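Local coordinates for cellulosomal-scaffolding protein A (Clostridium thermocellum, PDB 4B9F) that probably anchors the cellulosome to crystalline cellulose through this family 3a carbohydrate-binding module of the scaffold, at residues 22-27 against 35-40; 42-47 against 124-129; 73-78 against 93-98. All coordinates share one frame; numbering follows the deposited sequence.

Overall arrangement
The three contacts sample a beta sandwich across its sheets, at its calcium site and along one sheet edge. Contact 1 joins strand 20-26 of one sheet to strand 37-43 of the other. Strand 37-43 then runs on into contact 2, where calcium binds; the centres of contacts 1 and 2 are about 21 Å apart, on opposite sides of the chain's centre. Contact 3 pairs strands 74-85 and 88-96, and its centre lies about 11 Å from that of contact 1 and about 20 Å from that of contact 2. Strands 37-43 and 88-96 are sheet neighbours, and Leu-39 O lies 2.8 Å from Ile-94 N, a probable hydrogen bond joining contacts 1 and 3.

Contact 1: residues 22-27 against 35-40; sequences FKVTNT and SKLTLR
Phe-22 and Val-24 on strand 22-26 face Leu-37 and Leu-39 on strand 37-40, with segment axes 10.1 Å apart at closest approach and N-to-C directions 141° apart. That spacing is too wide for a backbone ladder and fits strands of two sheets packed face to face. The contact is accordingly a piece of the interior of the beta sandwich, the jelly-roll fold of family 3 cellulose-binding modules: strand 20-26 belongs to one sheet and strand 37-43 to the facing sheet. Every close approach between the facing side chains is apolar.

Leu-39 does most of the work by dividing its two methyl groups between two partners. Its CD1 lies over one face of the Phe-22 ring, 4.2 Å from the centroid and 24° off the normal, a CH-pi contact. Leu-39 CD1 is displaced toward the rim, 3.9 Å from Phe-22 CG. The other methyl, Leu-39 CD2, is 4.0 Å from Val-24 CG2, and the two side chains run antiparallel past one another.

Val-24 is forked in turn. With CG1 anti to the backbone N (chi1 -180°) and CG2 anti to the carbonyl carbon, its branches reach different leucines: CG2 goes to Leu-39, whereas CG1 touches Leu-37 CD2 at 4.3 Å. Further partners close the layer around this set. The Phe-22 ring also makes an edge-to-face pair with Phe-6 and touches Ile-94, while Leu-37 rests on Phe-96. At its far end the Phe-22 ring meets backbone rather than side chain: Arg-40 O sits at the ring edge, near its plane, 4.0 Å from Phe-22 CZ.

Contact 2: residues 42-47 against 124-129; sequences YYTVDG and SNDYSF. With CA (calcium ion), chain C.
Thr-44 grips a calcium ion with two of its own atoms, the carbonyl O and the hydroxyl, while the hydroxyl also donates to Asn-125 across the contact. The torsion explains the chelate: Thr-44 OG1 lies between the backbone N and the carbonyl carbon (chi1 47°), which brings it to 2.5 Å from the calcium ion. The hydrogen bond from Thr-44 OG1 to Asn-125 O is 2.8 Å long.

Eight oxygens surround the metal. Asp-46 is bidentate but uneven, with OD2 at 2.4 Å and OD1 at 2.8 Å from the ion. Asn-125 OD1, Asp-126 OD1, a water and Thr-122 O complete the set with the two atoms of Thr-44. Hydrogen bonds between the ligand residues hold them in place: Asn-125 ND2 donates to Asp-46 OD1 (3.2 Å), and Thr-44 N to Asp-126 OD1 (3.0 Å), arriving 50° out of the carboxylate plane. The water donates to Asp-126 OD2, so both carboxylate oxygens are held. The calcium charge probably offsets the repulsion between the two aspartates.

Beyond the metal, Ser-128 clasps the end of strand 37-43. Tyr-42 N donates to Ser-128 OG at 2.8 Å, Ser-128 N returns a bond to Tyr-42 O, and the serine hydroxyl is further bonded to Gln-140 O. The type I turn from Asp-126 to Phe-129 carries Tyr-127 and Ser-128. The Tyr-127 edge is directed at the Tyr-42 face, an offset edge-to-face pair with planes 79° apart. These bonds and rings continue the junction beside the calcium site of this family 3 module, formed by Thr-44, Asp-46, Thr-122, Asn-125, Asp-126 and water.

Contact 3: residues 73-78 against 93-98; sequences NVKGTF and EISFTG
Thr-77 and Glu-93 exchange a pair of backbone hydrogen bonds, Glu-93 N to Thr-77 O at 2.8 Å and Thr-77 N to Glu-93 O at 3.0 Å; the first is almost straight, 175° at the hydrogen. Lys-75 and Ser-95 repeat the pattern, with Lys-75 N to Ser-95 O at 2.8 Å and Ser-95 N to Lys-75 O at 2.9 Å. Past the last bridge, Thr-97 N donates to Asn-73 O, extending the pairing by one bond. Between the hydrogen-bonded pairs lie the non-hydrogen-bonded ones, Val-74 with Phe-96 and Gly-76 with Ile-94, where CA-H...O contacts such as Gly-76 CA to Glu-93 O fill in.

On the face of Thr-77, Glu-93 and Ser-95, a water donates to Glu-93 O and OE1 and accepts from the Ser-95 hydroxyl; its further link to Thr-77 OG1 is doubtful, since that threonine has two conformers. At the ladder's end another water joins Asn-73 ND2 to Gly-98 O.

The Lys-75 chain, on the Ser-95 face, bends at chi3 (-72°) and lays its methylenes across Ser-95 and Thr-97, CD 3.7 Å from Thr-97 CG2 and CE beside Ser-95 OG. The other face is apolar. Val-74 splits its methyls: CG1 meets Ile-94 CG2 at 3.6 Å, and CG2 approaches Phe-96 CE2 at 4.0 Å, the two side chains lying side by side. Val-74 and Phe-96 both reach Ile-109 of the facing sheet. The ladder is an antiparallel beta hairpin of strands 74-85 and 88-96, with strand 74-85 outermost in its sheet of the sandwich.

Contact 1: residues 22-27 against 35-40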
loop_
_atom_site.group_PDB
_atom_site.type_symbol
_atom_site.label_atom_id
_atom_site.label_comp_id
_atom_site.label_asym_id
_atom_site.label_seq_id
_atom_site.Cartn_x
_atom_site.Cartn_y
_atom_site.Cartn_z
ATOM N N PHE A 22 -0.664 -5.076 0.911
ATOM C CA PHE A 22 -0.990 -5.072 -0.511
ATOM C C PHE A 22 -0.468 -6.323 -1.188
ATOM O O PHE A 22 0.628 -6.805 -0.867
ATOM C CB PHE A 22 -0.320 -3.890 -1.221
ATOM C CG PHE A 22 -1.011 -2.562 -1.052
ATOM C CD1 PHE A 22 -0.682 -1.722 -0.004
ATOM C CD2 PHE A 22 -1.941 -2.126 -1.995
ATOM C CE1 PHE A 22 -1.292 -0.477 0.131
ATOM C CE2 PHE A 22 -2.548 -0.894 -1.866
ATOM C CZ PHE A 22 -2.223 -0.067 -0.806
ATOM N N LYS A 23 -1.213 -6.816 -2.171
ATOM C CA LYS A 23 -0.695 -7.849 -3.066
ATOM C C LYS A 23 -1.064 -7.468 -4.485
ATOM O O LYS A 23 -2.249 -7.337 -4.808
ATOM C CB LYS A 23 -1.247 -9.236 -2.725
ATOM C CG LYS A 23 -0.662 -10.347 -3.605
ATOM C CD LYS A 23 -0.768 -11.724 -2.961
ATOM C CE LYS A 23 -2.194 -12.099 -2.657
ATOM N NZ LYS A 23 -2.278 -13.555 -2.329
ATOM N N VAL A 24 -0.057 -7.284 -5.329
ATOM C CA VAL A 24 -0.283 -6.816 -6.691
ATOM C C VAL A 24 0.160 -7.902 -7.658
ATOM O O VAL A 24 1.301 -8.372 -7.594
ATOM C CB VAL A 24 0.521 -5.526 -6.966
ATOM C CG1 VAL A 24 0.274 -5.032 -8.395
ATOM C CG2 VAL A 24 0.181 -4.451 -5.945
ATOM N N THR A 25 -0.742 -8.314 -8.544
ATOM C CA THR A 25 -0.457 -9.401 -9.470
ATOM C C THR A 25 -0.465 -8.882 -10.903
ATOM O O THR A 25 -1.379 -8.160 -11.299
ATOM C CB THR A 25 -1.503 -10.528 -9.328
ATOM O OG1 THR A 25 -1.517 -11.000 -7.972
ATOM C CG2 THR A 25 -1.185 -11.680 -10.269
ATOM N N ASN A 26 0.543 -9.267 -11.680
ATOM C CA ASN A 26 0.592 -8.915 -13.097
ATOM C C ASN A 26 -0.219 -9.923 -13.894
ATOM O O ASN A 26 0.211 -11.062 -14.081
ATOM C CB ASN A 26 2.034 -8.890 -13.602
ATOM C CG ASN A 26 2.147 -8.408 -15.040
ATOM O OD1 ASN A 26 1.142 -8.252 -15.743
ATOM N ND2 ASN A 26 3.374 -8.169 -15.486
ATOM N N THR A 27 -1.390 -9.497 -14.351
ATOM C CA THR A 27 -2.303 -10.368 -15.087
ATOM C C THR A 27 -2.206 -10.139 -16.594
ATOM O O THR A 27 -2.990 -10.695 -17.366
ATOM C CB THR A 27 -3.759 -10.164 -14.630
ATOM O OG1 THR A 27 -4.102 -8.778 -14.735
ATOM C CG2 THR A 27 -3.937 -10.607 -13.179
ATOM N N SER A 35 9.815 0.043 -10.496
ATOM C CA SER A 35 10.308 1.380 -10.182
ATOM C C SER A 35 9.330 2.459 -10.647
ATOM O O SER A 35 9.453 3.620 -10.253
ATOM C CB SER A 35 11.710 1.617 -10.766
ATOM O OG SER A 35 11.666 1.830 -12.166
ATOM N N LYS A 36 8.366 2.069 -11.483
ATOM C CA LYS A 36 7.339 2.991 -11.967
ATOM C C LYS A 36 5.985 2.801 -11.280
ATOM O O LYS A 36 5.052 3.553 -11.549
ATOM C CB LYS A 36 7.142 2.826 -13.478
ATOM C CG LYS A 36 8.420 2.813 -14.291
ATOM C CD LYS A 36 9.096 4.168 -14.285
ATOM C CE LYS A 36 10.233 4.201 -15.297
ATOM N NZ LYS A 36 10.945 5.506 -15.309
ATOM N N LEU A 37 5.870 1.804 -10.400
ATOM C CA LEU A 37 4.593 1.483 -9.769
ATOM C C LEU A 37 4.435 2.195 -8.437
ATOM O O LEU A 37 5.335 2.164 -7.599
ATOM C CB LEU A 37 4.470 -0.021 -9.541
ATOM C CG LEU A 37 3.160 -0.493 -8.904
ATOM C CD1 LEU A 37 1.966 -0.235 -9.828
ATOM C CD2 LEU A 37 3.244 -1.969 -8.544
ATOM N N THR A 38 3.297 2.854 -8.244
ATOM C CA THR A 38 2.992 3.417 -6.935
ATOM C C THR A 38 1.617 2.948 -6.468
ATOM O O THR A 38 0.733 2.672 -7.292
ATOM C CB THR A 38 3.051 4.953 -6.924
ATOM O OG1 THR A 38 2.182 5.463 -7.937
ATOM C CG2 THR A 38 4.476 5.446 -7.165
ATOM N N LEU A 39 1.456 2.843 -5.151
ATOM C CA LEU A 39 0.220 2.404 -4.525
ATOM C C LEU A 39 -0.199 3.459 -3.516
ATOM O O LEU A 39 0.655 4.029 -2.822
ATOM C CB LEU A 39 0.447 1.074 -3.794
ATOM C CG LEU A 39 1.076 -0.040 -4.634
ATOM C CD1 LEU A 39 1.443 -1.242 -3.753
ATOM C CD2 LEU A 39 0.153 -0.475 -5.743
ATOM N N ARG A 40 -1.501 3.716 -3.404
ATOM C CA ARG A 40 -1.971 4.726 -2.463
ATOM C C ARG A 40 -2.950 4.147 -1.462
ATOM O O ARG A 40 -3.882 3.414 -1.829
ATOM C CB ARG A 40 -2.633 5.902 -3.193
ATOM C CG ARG A 40 -1.725 6.630 -4.127
ATOM C CD ARG A 40 -2.389 7.847 -4.743
ATOM N NE ARG A 40 -1.500 8.422 -5.739
ATOM C CZ ARG A 40 -1.819 9.426 -6.545
ATOM N NH1 ARG A 40 -3.013 10.005 -6.459
ATOM N NH2 ARG A 40 -0.933 9.860 -7.433
#

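Contact 2: residues 42-47 against 124-129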
loop_
_atom_site.group_PDB
_atom_site.type_symbol
_atom_site.label_atom_id
_atom_site.label_comp_id
_atom_site.label_asym_id
_atom_site.label_seq_id
_atom_site.Cartn_x
_atom_site.Cartn_y
_atom_site.Cartn_z
ATOM N N TYR A 42 -5.394 5.730 1.409
ATOM C CA TYR A 42 -5.971 7.005 1.816
ATOM C C TYR A 42 -6.567 6.939 3.210
ATOM O O TYR A 42 -7.262 5.978 3.562
ATOM C CB TYR A 42 -7.083 7.408 0.850
ATOM C CG TYR A 42 -6.710 7.427 -0.607
ATOM C CD1 TYR A 42 -6.149 8.565 -1.184
ATOM C CD2 TYR A 42 -6.988 6.338 -1.431
ATOM C CE1 TYR A 42 -5.848 8.606 -2.539
ATOM C CE2 TYR A 42 -6.683 6.366 -2.792
ATOM C CZ TYR A 42 -6.118 7.508 -3.333
ATOM O OH TYR A 42 -5.846 7.544 -4.682
ATOM N N TYR A 43 -6.345 7.983 3.996
ATOM C CA TYR A 43 -6.819 7.997 5.367
ATOM C C TYR A 43 -6.883 9.418 5.905
ATOM O O TYR A 43 -6.504 10.370 5.222
ATOM C CB TYR A 43 -5.898 7.124 6.242
ATOM C CG TYR A 43 -4.478 7.651 6.386
ATOM C CD1 TYR A 43 -3.546 7.504 5.361
ATOM C CD2 TYR A 43 -4.073 8.291 7.552
ATOM C CE1 TYR A 43 -2.244 7.991 5.488
ATOM C CE2 TYR A 43 -2.780 8.782 7.691
ATOM C CZ TYR A 43 -1.867 8.625 6.659
ATOM O OH TYR A 43 -0.581 9.095 6.786
ATOM N N THR A 44 -7.391 9.554 7.125
ATOM C CA THR A 44 -7.371 10.829 7.824
ATOM C C THR A 44 -6.355 10.741 8.953
ATOM O O THR A 44 -6.393 9.819 9.769
ATOM C CB THR A 44 -8.751 11.188 8.402
ATOM O OG1 THR A 44 -9.287 10.051 9.093
ATOM C CG2 THR A 44 -9.705 11.598 7.297
ATOM N N VAL A 45 -5.446 11.706 9.001
ATOM C CA VAL A 45 -4.319 11.644 9.926
ATOM C C VAL A 45 -4.709 11.803 11.406
ATOM O O VAL A 45 -3.986 11.333 12.281
ATOM C CB VAL A 45 -3.224 12.663 9.502
ATOM C CG1 VAL A 45 -3.715 14.100 9.668
ATOM C CG2 VAL A 45 -1.916 12.429 10.254
ATOM N N ASP A 46 -5.849 12.443 11.673
ATOM C CA ASP A 46 -6.359 12.650 13.037
ATOM C C ASP A 46 -5.363 13.408 13.918
ATOM O O ASP A 46 -4.966 12.926 14.985
ATOM C CB ASP A 46 -6.733 11.321 13.709
ATOM C CG ASP A 46 -7.547 10.410 12.805
ATOM O OD1 ASP A 46 -8.506 10.879 12.150
ATOM O OD2 ASP A 46 -7.219 9.213 12.740
ATOM N N GLY A 47 -4.974 14.597 13.471
ATOM C CA GLY A 47 -3.978 15.394 14.162
ATOM C C GLY A 47 -2.666 15.286 13.423
ATOM O O GLY A 47 -1.973 14.277 13.525
ATOM N N SER A 124 -11.752 4.272 11.697
ATOM C CA SER A 124 -13.132 4.248 11.217
ATOM C C SER A 124 -13.428 5.376 10.237
ATOM O O SER A 124 -14.445 5.345 9.555
ATOM C CB SER A 124 -14.113 4.331 12.385
ATOM O OG SER A 124 -14.024 5.594 13.019
ATOM N N ASN A 125 -12.562 6.383 10.187
ATOM C CA ASN A 125 -12.737 7.508 9.268
ATOM C C ASN A 125 -11.640 7.541 8.201
ATOM O O ASN A 125 -11.232 8.614 7.750
ATOM C CB ASN A 125 -12.821 8.841 10.038
ATOM C CG ASN A 125 -11.582 9.117 10.865
ATOM O OD1 ASN A 125 -10.647 8.320 10.876
ATOM N ND2 ASN A 125 -11.559 10.260 11.546
ATOM N N ASP A 126 -11.183 6.356 7.798
ATOM C CA ASP A 126 -10.142 6.209 6.769
ATOM C C ASP A 126 -10.703 5.518 5.532
ATOM O O ASP A 126 -11.092 4.343 5.594
ATOM C CB ASP A 126 -8.964 5.377 7.292
ATOM C CG ASP A 126 -8.237 6.034 8.443
ATOM O OD1 ASP A 126 -8.430 7.245 8.658
ATOM O OD2 ASP A 126 -7.454 5.332 9.120
ATOM N N TYR A 127 -10.715 6.230 4.410
ATOM C CA TYR A 127 -11.295 5.724 3.163
ATOM C C TYR A 127 -10.796 4.333 2.760
ATOM O O TYR A 127 -11.588 3.475 2.372
ATOM C CB TYR A 127 -10.999 6.733 2.060
ATOM C CG TYR A 127 -11.452 6.396 0.646
ATOM C CD1 TYR A 127 -12.765 6.619 0.240
ATOM C CD2 TYR A 127 -10.547 5.941 -0.310
ATOM C CE1 TYR A 127 -13.162 6.370 -1.064
ATOM C CE2 TYR A 127 -10.942 5.689 -1.627
ATOM C CZ TYR A 127 -12.256 5.899 -1.987
ATOM O OH TYR A 127 -12.653 5.686 -3.290
ATOM N N SER A 128 -9.490 4.100 2.854
ATOM C CA SER A 128 -8.930 2.846 2.354
ATOM C C SER A 128 -9.011 1.670 3.326
ATOM O O SER A 128 -8.715 0.541 2.948
ATOM C CB SER A 128 -7.476 3.028 1.934
ATOM O OG SER A 128 -7.373 3.884 0.806
ATOM N N PHE A 129 -9.389 1.921 4.576
ATOM C CA PHE A 129 -9.354 0.872 5.587
ATOM C C PHE A 129 -10.276 -0.282 5.213
ATOM O O PHE A 129 -11.427 -0.059 4.830
ATOM C CB PHE A 129 -9.764 1.447 6.942
ATOM C CG PHE A 129 -9.857 0.414 8.034
ATOM C CD1 PHE A 129 -8.718 -0.065 8.656
ATOM C CD2 PHE A 129 -11.086 -0.075 8.431
ATOM C CE1 PHE A 129 -8.804 -1.018 9.667
ATOM C CE2 PHE A 129 -11.180 -1.025 9.439
ATOM C CZ PHE A 129 -10.033 -1.495 10.053
HETATM CA CA CA C . -8.237 8.489 10.716
HETATM O O HOH W 1 -6.211 7.034 10.754
#

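Contact 3: residues 73-78 against 93-98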
loop_
_atom_site.group_PDB
_atom_site.type_symbol
_atom_site.label_atom_id
_atom_site.label_comp_id
_atom_site.label_asym_id
_atom_site.label_seq_id
_atom_site.Cartn_x
_atom_site.Cartn_y
_atom_site.Cartn_z
ATOM N N ASN A 73 13.547 -2.502 -0.527
ATOM C CA ASN A 73 13.309 -1.754 -1.763
ATOM C C ASN A 73 11.981 -1.002 -1.752
ATOM O O ASN A 73 11.661 -0.270 -2.698
ATOM C CB ASN A 73 13.326 -2.671 -2.985
ATOM C CG ASN A 73 14.660 -3.328 -3.209
ATOM O OD1 ASN A 73 15.676 -2.931 -2.628
ATOM N ND2 ASN A 73 14.668 -4.343 -4.067
ATOM N N VAL A 74 11.203 -1.199 -0.692
ATOM C CA VAL A 74 9.871 -0.613 -0.600
ATOM C C VAL A 74 9.905 0.694 0.191
ATOM O O VAL A 74 10.239 0.716 1.381
ATOM C CB VAL A 74 8.880 -1.599 0.046
ATOM C CG1 VAL A 74 7.485 -0.989 0.107
ATOM C CG2 VAL A 74 8.858 -2.906 -0.734
ATOM N N LYS A 75 9.567 1.783 -0.494
ATOM C CA LYS A 75 9.611 3.117 0.082
ATOM C C LYS A 75 8.212 3.623 0.379
ATOM O O LYS A 75 7.263 3.297 -0.339
ATOM C CB LYS A 75 10.271 4.093 -0.893
ATOM C CG LYS A 75 11.694 3.745 -1.293
ATOM C CD LYS A 75 12.254 4.753 -2.291
ATOM C CE LYS A 75 11.617 4.602 -3.662
ATOM N NZ LYS A 75 12.201 5.566 -4.632
ATOM N N GLY A 76 8.098 4.489 1.380
ATOM C CA GLY A 76 6.829 5.110 1.697
ATOM C C GLY A 76 6.978 6.594 1.920
ATOM O O GLY A 76 7.912 7.046 2.586
ATOM N N THR A 77 6.044 7.351 1.351
ATOM C CA THR A 77 6.011 8.794 1.491
ATOM C C THR A 77 4.585 9.217 1.834
ATOM O O THR A 77 3.625 8.537 1.463
ATOM C CB THR A 77 6.424 9.473 0.169
ATOM O OG1 THR A 77 7.508 8.760 -0.437
ATOM C CG2 THR A 77 6.851 10.894 0.436
ATOM N N PHE A 78 4.436 10.351 2.519
ATOM C CA PHE A 78 3.124 10.817 2.942
ATOM C C PHE A 78 2.747 12.055 2.162
ATOM O O PHE A 78 3.524 13.012 2.085
ATOM C CB PHE A 78 3.102 11.065 4.447
ATOM C CG PHE A 78 3.357 9.828 5.220
ATOM C CD1 PHE A 78 2.311 8.991 5.556
ATOM C CD2 PHE A 78 4.645 9.459 5.561
ATOM C CE1 PHE A 78 2.542 7.804 6.236
ATOM C CE2 PHE A 78 4.884 8.281 6.236
ATOM C CZ PHE A 78 3.831 7.453 6.577
ATOM N N GLU A 93 1.904 6.855 0.023
ATOM C CA GLU A 93 2.279 6.381 -1.290
ATOM C C GLU A 93 3.424 5.406 -1.147
ATOM O O GLU A 93 4.489 5.766 -0.626
ATOM C CB GLU A 93 2.713 7.532 -2.184
ATOM C CG GLU A 93 3.003 7.074 -3.601
ATOM C CD GLU A 93 3.878 8.039 -4.370
ATOM O OE1 GLU A 93 5.085 8.137 -4.046
ATOM O OE2 GLU A 93 3.360 8.687 -5.302
ATOM N N ILE A 94 3.190 4.171 -1.578
ATOM C CA ILE A 94 4.216 3.144 -1.581
ATOM C C ILE A 94 4.841 3.119 -2.968
ATOM O O ILE A 94 4.131 3.134 -3.981
ATOM C CB ILE A 94 3.638 1.756 -1.194
ATOM C CG1 ILE A 94 3.176 1.775 0.270
ATOM C CG2 ILE A 94 4.686 0.668 -1.418
ATOM C CD1 ILE A 94 2.455 0.512 0.716
ATOM N N SER A 95 6.168 3.087 -3.002
ATOM C CA SER A 95 6.917 2.992 -4.245
ATOM C C SER A 95 8.067 1.995 -4.083
ATOM O O SER A 95 8.279 1.439 -2.991
ATOM C CB SER A 95 7.436 4.371 -4.673
ATOM O OG SER A 95 8.265 4.923 -3.666
ATOM N N PHE A 96 8.804 1.773 -5.170
ATOM C CA PHE A 96 9.823 0.724 -5.217
ATOM C C PHE A 96 11.086 1.271 -5.848
ATOM O O PHE A 96 11.024 2.007 -6.842
ATOM C CB PHE A 96 9.329 -0.475 -6.030
ATOM C CG PHE A 96 8.027 -1.023 -5.541
ATOM C CD1 PHE A 96 6.817 -0.478 -5.964
ATOM C CD2 PHE A 96 8.001 -2.071 -4.631
ATOM C CE1 PHE A 96 5.610 -0.955 -5.485
ATOM C CE2 PHE A 96 6.788 -2.568 -4.155
ATOM C CZ PHE A 96 5.593 -2.007 -4.588
ATOM N N THR A 97 12.228 0.890 -5.288
ATOM C CA THR A 97 13.509 1.354 -5.801
ATOM C C THR A 97 13.896 0.663 -7.101
ATOM O O THR A 97 14.734 1.162 -7.850
ATOM C CB THR A 97 14.633 1.163 -4.775
ATOM O OG1 THR A 97 14.774 -0.231 -4.476
ATOM C CG2 THR A 97 14.332 1.938 -3.491
ATOM N N GLY A 98 13.287 -0.487 -7.366
ATOM C CA GLY A 98 13.602 -1.250 -8.551
ATOM C C GLY A 98 12.838 -2.554 -8.536
ATOM O O GLY A 98 11.996 -2.777 -7.665
HETATM O O HOH W 2 12.516 -4.825 -5.911
HETATM O O HOH W 3 11.035 4.605 -7.599
HETATM O O HOH W 4 6.590 6.551 -2.212
#